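Local coordinates for protein serine-tRNA ligase (Naegleria fowleri, PDB 6BLJ) that probably attaches serine to its cognate tRNA in the cytosol, as a class II aminoacyl-tRNA synthetase, and is captured here with AMP bound, at residues A[59-64]-A[131-136]. Numbering follows the deposited sequence.
Sequences HIKSFT and NSEEEV
I60 and S132 form the buried half of this small interface, which joins helix 38-76 to helix 114-147. Their CA atoms lie 8.5 Å apart, the nearest backbone pair, and both CB atoms are directed at the opposing helix. The touching is done by I60 CD1, which comes within 3.3 Å of S132 OG and 3.9 Å of S132 CB: a methyl group set against a hydroxymethyl, hence a van der Waals contact. I60 reaches this far because CG1 stands anti to the carbonyl carbon (chi1 -60°) and chi2 of 167° extends CD1 across the gap. I124, H128 and I129 of helix 114-147 also pack on I60, while L57 of helix 38-76 touches S132, so the pair sits in the mixed packing layer between the two helices.

The charged half is exposed. K61 and E133 start from CB atoms that do not face the partner helix, but both chains are extended beyond CG and cross at roughly a right angle. K61 NZ meets E133 OE2 at 3.9 Å, a long salt bridge, and K61 CE lies 4.0 Å from the same E133 OE2.

Beyond the pair of helices, S433 and R296 of the second subunit pack on N131 and E135.

The two helices fit the long antiparallel coiled-coil arm of seryl-tRNA synthetases, which in relatives grips the tRNA; the centre of the contact lies about 38 Å from the centre of the chain. With only 109 Å² buried, its chemistry implies van der Waals contact of a methyl against a serine hydroxyl on the buried side, supplemented by a long salt bridge between two exposed side chains, probably a modest, water-screened attraction.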
ATOM      1  N   HIS A  59      44.532  14.468 -12.871  1.00 40.29           N
ATOM      2  CA  HIS A  59      45.397  14.397 -14.048  1.00 38.66           C
ATOM      3  C   HIS A  59      44.933  15.363 -15.133  1.00 41.04           C
ATOM      4  O   HIS A  59      45.749  16.055 -15.754  1.00 42.51           O
ATOM      5  CB  HIS A  59      45.404  12.967 -14.598  1.00 43.10           C
ATOM      6  CG  HIS A  59      46.276  12.776 -15.802  1.00 45.34           C
ATOM      7  ND1 HIS A  59      47.431  13.498 -16.011  1.00 52.58           N
ATOM      8  CD2 HIS A  59      46.142  11.964 -16.878  1.00 46.24           C
ATOM      9  CE1 HIS A  59      47.985  13.124 -17.152  1.00 50.18           C
ATOM     10  NE2 HIS A  59      47.222  12.196 -17.698  1.00 52.46           N
ATOM     11  N   ILE A  60      43.618  15.448 -15.350  1.00 36.15           N
ATOM     12  CA  ILE A  60      43.094  16.370 -16.351  1.00 36.05           C
ATOM     13  C   ILE A  60      43.339  17.809 -15.919  1.00 43.18           C
ATOM     14  O   ILE A  60      43.723  18.657 -16.733  1.00 40.60           O
ATOM     15  CB  ILE A  60      41.596  16.110 -16.578  1.00 34.28           C
ATOM     16  CG1 ILE A  60      41.353  14.681 -17.058  1.00 36.98           C
ATOM     17  CG2 ILE A  60      41.043  17.080 -17.619  1.00 33.81           C
ATOM     18  CD1 ILE A  60      39.870  14.286 -16.985  1.00 38.09           C
ATOM     19  N   LYS A  61      43.145  18.099 -14.625  1.00 40.27           N
ATOM     20  CA  LYS A  61      43.331  19.456 -14.118  1.00 43.89           C
ATOM     21  C   LYS A  61      44.768  19.945 -14.280  1.00 43.79           C
ATOM     22  O   LYS A  61      44.998  21.151 -14.437  1.00 46.91           O
ATOM     23  CB  LYS A  61      42.916  19.523 -12.647  1.00 35.30           C
ATOM     24  CG  LYS A  61      41.454  19.832 -12.421  1.00 43.66           C
ATOM     25  CD  LYS A  61      41.035  19.492 -10.995  1.00 53.68           C
ATOM     26  CE  LYS A  61      39.762  20.226 -10.599  1.00 57.83           C
ATOM     27  NZ  LYS A  61      39.180  19.719  -9.321  1.00 58.53           N
ATOM     28  N   SER A  62      45.743  19.036 -14.260  1.00 39.36           N
ATOM     29  CA  SER A  62      47.127  19.456 -14.436  1.00 44.94           C
ATOM     30  C   SER A  62      47.371  20.022 -15.828  1.00 41.40           C
ATOM     31  O   SER A  62      48.323  20.787 -16.017  1.00 38.71           O
ATOM     32  CB  SER A  62      48.081  18.290 -14.173  1.00 42.51           C
ATOM     33  OG  SER A  62      48.026  17.338 -15.224  1.00 43.45           O
ATOM     34  N   PHE A  63      46.558  19.611 -16.816  1.00 42.21           N
ATOM     35  CA  PHE A  63      46.683  20.130 -18.181  1.00 39.41           C
ATOM     36  C   PHE A  63      46.511  21.642 -18.218  1.00 41.81           C
ATOM     37  O   PHE A  63      47.130  22.324 -19.050  1.00 41.38           O
ATOM     38  CB  PHE A  63      45.640  19.482 -19.099  1.00 39.94           C
ATOM     39  CG  PHE A  63      45.787  17.980 -19.259  1.00 42.06           C
ATOM     40  CD1 PHE A  63      46.895  17.303 -18.767  1.00 40.47           C
ATOM     41  CD2 PHE A  63      44.786  17.248 -19.879  1.00 37.93           C
ATOM     42  CE1 PHE A  63      47.015  15.932 -18.918  1.00 42.41           C
ATOM     43  CE2 PHE A  63      44.901  15.875 -20.036  1.00 37.60           C
ATOM     44  CZ  PHE A  63      46.016  15.216 -19.556  1.00 42.26           C
ATOM     45  N   THR A  64      45.650  22.168 -17.347  1.00 44.59           N
ATOM     46  CA  THR A  64      45.407  23.605 -17.279  1.00 49.64           C
ATOM     47  C   THR A  64      46.695  24.361 -16.976  1.00 46.82           C
ATOM     48  O   THR A  64      47.048  25.323 -17.668  1.00 46.64           O
ATOM     49  CB  THR A  64      44.360  23.887 -16.198  1.00 45.53           C
ATOM     50  OG1 THR A  64      43.148  23.204 -16.526  1.00 48.67           O
ATOM     51  CG2 THR A  64      44.062  25.371 -16.134  1.00 56.05           C
ATOM     52  N   ASN A 131      33.090  16.994 -17.264  1.00 41.67           N
ATOM     53  CA  ASN A 131      32.627  15.612 -17.393  1.00 42.56           C
ATOM     54  C   ASN A 131      33.168  14.737 -16.266  1.00 40.12           C
ATOM     55  O   ASN A 131      32.434  13.921 -15.697  1.00 39.57           O
ATOM     56  CB  ASN A 131      33.030  15.043 -18.751  1.00 41.01           C
ATOM     57  CG  ASN A 131      32.450  13.662 -18.995  1.00 47.22           C
ATOM     58  OD1 ASN A 131      31.250  13.512 -19.235  1.00 49.09           O
ATOM     59  ND2 ASN A 131      33.300  12.643 -18.933  1.00 42.06           N
ATOM     60  N   SER A 132      34.449  14.893 -15.931  1.00 34.26           N
ATOM     61  CA  SER A 132      35.045  14.094 -14.863  1.00 36.84           C
ATOM     62  C   SER A 132      34.499  14.493 -13.497  1.00 41.12           C
ATOM     63  O   SER A 132      34.338  13.638 -12.619  1.00 36.04           O
ATOM     64  CB  SER A 132      36.565  14.226 -14.883  1.00 39.47           C
ATOM     65  OG  SER A 132      37.158  13.100 -15.495  1.00 56.47           O
ATOM     66  N   GLU A 133      34.264  15.792 -13.279  1.00 38.78           N
ATOM     67  CA  GLU A 133      33.695  16.233 -12.009  1.00 41.55           C
ATOM     68  C   GLU A 133      32.327  15.609 -11.783  1.00 46.00           C
ATOM     69  O   GLU A 133      31.998  15.206 -10.660  1.00 46.67           O
ATOM     70  CB  GLU A 133      33.607  17.758 -11.959  1.00 47.44           C
ATOM     71  CG  GLU A 133      34.839  18.409 -11.358  1.00 54.50           C
ATOM     72  CD  GLU A 133      34.865  19.912 -11.545  1.00 61.79           C
ATOM     73  OE1 GLU A 133      33.975  20.455 -12.237  1.00 60.96           O
ATOM     74  OE2 GLU A 133      35.786  20.551 -10.997  1.00 67.42           O
ATOM     75  N   GLU A 134      31.520  15.494 -12.839  1.00 44.55           N
ATOM     76  CA  GLU A 134      30.225  14.843 -12.681  1.00 46.16           C
ATOM     77  C   GLU A 134      30.397  13.355 -12.428  1.00 50.60           C
ATOM     78  O   GLU A 134      29.655  12.768 -11.633  1.00 51.22           O
ATOM     79  CB  GLU A 134      29.353  15.069 -13.915  1.00 52.05           C
ATOM     80  CG  GLU A 134      28.762  16.463 -14.025  1.00 66.88           C
ATOM     81  CD  GLU A 134      28.034  16.683 -15.339  1.00 80.56           C
ATOM     82  OE1 GLU A 134      27.676  15.684 -16.005  1.00 84.59           O
ATOM     83  OE2 GLU A 134      27.827  17.857 -15.710  1.00 84.78           O
ATOM     84  N   GLU A 135      31.377  12.734 -13.088  1.00 47.82           N
ATOM     85  CA  GLU A 135      31.585  11.303 -12.915  1.00 42.73           C
ATOM     86  C   GLU A 135      32.038  10.982 -11.493  1.00 45.96           C
ATOM     87  O   GLU A 135      31.647   9.947 -10.932  1.00 40.73           O
ATOM     88  CB  GLU A 135      32.576  10.789 -13.955  1.00 46.09           C
ATOM     89  CG  GLU A 135      32.402   9.310 -14.227  1.00 66.67           C
ATOM     90  CD  GLU A 135      33.242   8.813 -15.373  1.00 82.79           C
ATOM     91  OE1 GLU A 135      34.247   9.473 -15.712  1.00 86.51           O
ATOM     92  OE2 GLU A 135      32.874   7.766 -15.953  1.00 90.98           O
ATOM     93  N   VAL A 136      32.831  11.873 -10.880  1.00 41.01           N
ATOM     94  CA  VAL A 136      33.212  11.703  -9.478  1.00 46.60           C
ATOM     95  C   VAL A 136      31.972  11.706  -8.581  1.00 51.08           C
ATOM     96  O   VAL A 136      31.841  10.867  -7.680  1.00 50.55           O
ATOM     97  CB  VAL A 136      34.210  12.804  -9.056  1.00 46.81           C
ATOM     98  CG1 VAL A 136      34.438  12.777  -7.541  1.00 50.25           C
ATOM     99  CG2 VAL A 136      35.539  12.655  -9.782  1.00 41.23           C
TER